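Local coordinates for YycN protein (PDB 1ON0) that is a putative acetyltransferase of the GNAT family that forms a homodimer and probably transfers acyl groups to an acceptor the structure alone does not identify, at the interface of chains A and B. Residues are numbered along the deposited sequence; one frame, centred on the assembly and turned at random. Chains: chain A/B, YycN protein.

The interface of chains A and B. Residues chain A 10, 13-14, 17; chain B 80-81, 87, 119-122.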
ATOM      1  N   THR A  10     -22.125  -2.416 -13.890  1.00 36.41           N
ATOM      2  CA  THR A  10     -21.173  -1.344 -13.667  1.00 38.10           C
ATOM      3  C   THR A  10     -20.307  -1.575 -12.421  1.00 38.69           C
ATOM      4  O   THR A  10     -19.085  -1.678 -12.517  1.00 37.67           O
ATOM      5  CB  THR A  10     -21.917  -0.006 -13.522  1.00 78.78           C
ATOM      6  OG1 THR A  10     -22.812  -0.077 -12.402  1.00 81.51           O
ATOM      7  CG2 THR A  10     -22.730   0.288 -14.781  1.00 78.31           C
ATOM      8  N   PHE A  13     -18.197  -4.908 -12.056  1.00 36.19           N
ATOM      9  CA  PHE A  13     -17.000  -4.832 -12.884  1.00 33.17           C
ATOM     10  C   PHE A  13     -15.854  -4.094 -12.224  1.00 32.39           C
ATOM     11  O   PHE A  13     -14.741  -4.619 -12.116  1.00 29.99           O
ATOM     12  CB  PHE A  13     -17.313  -4.156 -14.216  1.00 34.57           C
ATOM     13  CG  PHE A  13     -16.109  -3.998 -15.112  1.00 33.36           C
ATOM     14  CD1 PHE A  13     -15.446  -5.107 -15.610  1.00 31.38           C
ATOM     15  CD2 PHE A  13     -15.645  -2.740 -15.453  1.00 32.34           C
ATOM     16  CE1 PHE A  13     -14.337  -4.965 -16.440  1.00 32.51           C
ATOM     17  CE2 PHE A  13     -14.536  -2.587 -16.283  1.00 32.20           C
ATOM     18  CZ  PHE A  13     -13.884  -3.702 -16.775  1.00 29.56           C
ATOM     19  N   ARG A  14     -16.121  -2.868 -11.792  1.00 31.89           N
ATOM     20  CA  ARG A  14     -15.096  -2.046 -11.152  1.00 29.98           C
ATOM     21  C   ARG A  14     -14.444  -2.762  -9.985  1.00 27.82           C
ATOM     22  O   ARG A  14     -13.223  -2.790  -9.874  1.00 26.84           O
ATOM     23  CB  ARG A  14     -15.705  -0.716 -10.700  1.00 32.46           C
ATOM     24  CG  ARG A  14     -16.278   0.093 -11.854  1.00 34.72           C
ATOM     25  CD  ARG A  14     -15.926   1.557 -11.722  1.00 35.05           C
ATOM     26  NE  ARG A  14     -17.086   2.365 -11.383  1.00 36.31           N
ATOM     27  CZ  ARG A  14     -17.877   2.952 -12.272  1.00 35.24           C
ATOM     28  NH1 ARG A  14     -17.632   2.826 -13.568  1.00 35.63           N
ATOM     29  NH2 ARG A  14     -18.910   3.667 -11.859  1.00 33.87           N
ATOM     30  N   LEU A  17     -12.319  -5.449 -11.260  1.00 25.33           N
ATOM     31  CA  LEU A  17     -11.090  -4.933 -11.844  1.00 26.98           C
ATOM     32  C   LEU A  17     -10.066  -4.664 -10.745  1.00 26.80           C
ATOM     33  O   LEU A  17      -8.914  -5.074 -10.859  1.00 24.20           O
ATOM     34  CB  LEU A  17     -11.397  -3.665 -12.643  1.00 28.33           C
ATOM     35  CG  LEU A  17     -10.306  -2.857 -13.339  1.00 28.22           C
ATOM     36  CD1 LEU A  17     -10.963  -1.998 -14.408  1.00 26.46           C
ATOM     37  CD2 LEU A  17      -9.574  -1.976 -12.330  1.00 29.54           C
TER
ATOM     38  N   ALA B  80     -15.980   6.992  -7.818  1.00 22.42           N
ATOM     39  CA  ALA B  80     -16.935   6.629  -8.850  1.00 24.86           C
ATOM     40  C   ALA B  80     -18.290   6.386  -8.209  1.00 26.78           C
ATOM     41  O   ALA B  80     -18.578   5.287  -7.741  1.00 22.27           O
ATOM     42  CB  ALA B  80     -16.460   5.377  -9.587  1.00 42.18           C
ATOM     43  N   GLU B  81     -19.107   7.438  -8.182  1.00 33.00           N
ATOM     44  CA  GLU B  81     -20.437   7.385  -7.599  1.00 36.10           C
ATOM     45  C   GLU B  81     -21.218   6.257  -8.244  1.00 35.64           C
ATOM     46  O   GLU B  81     -21.465   6.272  -9.446  1.00 36.91           O
ATOM     47  CB  GLU B  81     -21.157   8.716  -7.817  1.00 52.51           C
ATOM     48  CG  GLU B  81     -22.453   8.873  -7.037  1.00 60.48           C
ATOM     49  CD  GLU B  81     -22.854  10.329  -6.877  1.00 64.21           C
ATOM     50  OE1 GLU B  81     -23.218  10.965  -7.887  1.00 66.78           O
ATOM     51  OE2 GLU B  81     -22.794  10.840  -5.739  1.00 66.61           O
ATOM     52  N   GLN B  87     -22.251   8.476 -15.364  1.00 27.09           N
ATOM     53  CA  GLN B  87     -21.060   7.687 -15.075  1.00 28.28           C
ATOM     54  C   GLN B  87     -19.812   8.534 -14.886  1.00 29.86           C
ATOM     55  O   GLN B  87     -18.765   8.276 -15.491  1.00 30.97           O
ATOM     56  CB  GLN B  87     -20.820   6.670 -16.186  1.00 38.46           C
ATOM     57  CG  GLN B  87     -21.584   5.381 -16.001  1.00 41.77           C
ATOM     58  CD  GLN B  87     -21.367   4.791 -14.613  1.00 44.96           C
ATOM     59  OE1 GLN B  87     -20.277   4.905 -14.042  1.00 46.25           O
ATOM     60  NE2 GLN B  87     -22.399   4.151 -14.067  1.00 45.81           N
ATOM     61  N   SER B 119     -11.267   2.722 -19.058  1.00 33.79           N
ATOM     62  CA  SER B 119     -11.242   1.278 -18.812  1.00 32.87           C
ATOM     63  C   SER B 119     -12.141   0.891 -17.628  1.00 31.36           C
ATOM     64  O   SER B 119     -12.447  -0.284 -17.436  1.00 31.49           O
ATOM     65  CB  SER B 119      -9.812   0.792 -18.553  1.00 33.87           C
ATOM     66  OG  SER B 119      -9.232   1.445 -17.446  1.00 40.17           O
HETATM   67  N   MSE B 120     -12.567   1.874 -16.837  1.00 26.76           N
HETATM   68  CA  MSE B 120     -13.437   1.603 -15.688  1.00 24.86           C
HETATM   69  C   MSE B 120     -14.889   1.862 -16.027  1.00 22.49           C
HETATM   70  O   MSE B 120     -15.776   1.606 -15.224  1.00 23.30           O
HETATM   71  CB  MSE B 120     -13.052   2.480 -14.503  1.00 26.83           C
HETATM   72  CG  MSE B 120     -11.746   2.120 -13.870  1.00 28.37           C
HETATM   73 SE   MSE B 120     -11.343   3.355 -12.481  1.00 37.38          SE
HETATM   74  CE  MSE B 120     -12.893   3.042 -11.367  1.00 25.31           C
ATOM     75  N   GLY B 121     -15.116   2.392 -17.218  1.00 24.14           N
ATOM     76  CA  GLY B 121     -16.467   2.686 -17.650  1.00 25.13           C
ATOM     77  C   GLY B 121     -16.903   4.093 -17.301  1.00 24.41           C
ATOM     78  O   GLY B 121     -18.053   4.445 -17.520  1.00 26.24           O
ATOM     79  N   ILE B 122     -15.989   4.898 -16.766  1.00 20.63           N
ATOM     80  CA  ILE B 122     -16.304   6.283 -16.390  1.00 21.79           C
ATOM     81  C   ILE B 122     -16.270   7.212 -17.603  1.00 23.72           C
ATOM     82  O   ILE B 122     -15.239   7.346 -18.260  1.00 25.32           O
ATOM     83  CB  ILE B 122     -15.309   6.802 -15.322  1.00 19.56           C
ATOM     84  CG1 ILE B 122     -15.453   5.952 -14.043  1.00 18.29           C
ATOM     85  CG2 ILE B 122     -15.563   8.278 -15.033  1.00 15.74           C
ATOM     86  CD1 ILE B 122     -14.352   6.174 -12.996  1.00 16.84           C
TER
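A:Arg14 reaches from helix 10-30 of one chain across to B:Gln87 and to the C-terminal end of helix 105-120 in the other, at B:Met120. Its chain, bent at chi2 and chi3, brings the guanidinium tip to tip with the B:Gln87 amide, the two planes turned 58° apart. A:Arg14 NH2 donates a fairly straight hydrogen bond to the amide oxygen OE1 of B:Gln87 (2.9 Å), arriving in the amide plane on a lone pair. A:Arg14 NH1 donates instead to the backbone carbonyl O of B:Met120 (2.8 Å), lying above the plane of that carbonyl, although the oxygen itself sits in the guanidinium plane. Two acceptors in the guanidinium plane should restrict the rotation of the group, and the helix-end carbonyl would be expected to favour its positive charge.

The selenomethionine side chain of B:Met120 crosses the arginine at about a right angle, its bent end setting CE against A:Arg14 CD (3.4 Å). Further out, the methyl CB of B:Ala80, at the end of strand 71-80, packs 3.6 Å from A:Arg14 NE. An alanine in place of A:Arg14 would probably leave B:Gln87 OE1 and the B:Met120 carbonyl without these donors and open a gap beside the selenomethionine methyl.

One turn along the same helix, A:Leu17 brings CD1 to 3.8 Å from B:Ser119 O. A:Phe13, with CG anti to the backbone N (chi1 178°), presents its ring edge to that same carbonyl: CE2 lies 3.3 Å from B:Ser119 O, which sits in the plane of the ring. The wider contact departs from exact two-fold symmetry, and its geometry alone does not show that it is the homodimer's. Beside the arginine's tip, B:Gln87 NE2 lies 3.9 Å from the methyl CG2 of the poorly ordered A:Thr10.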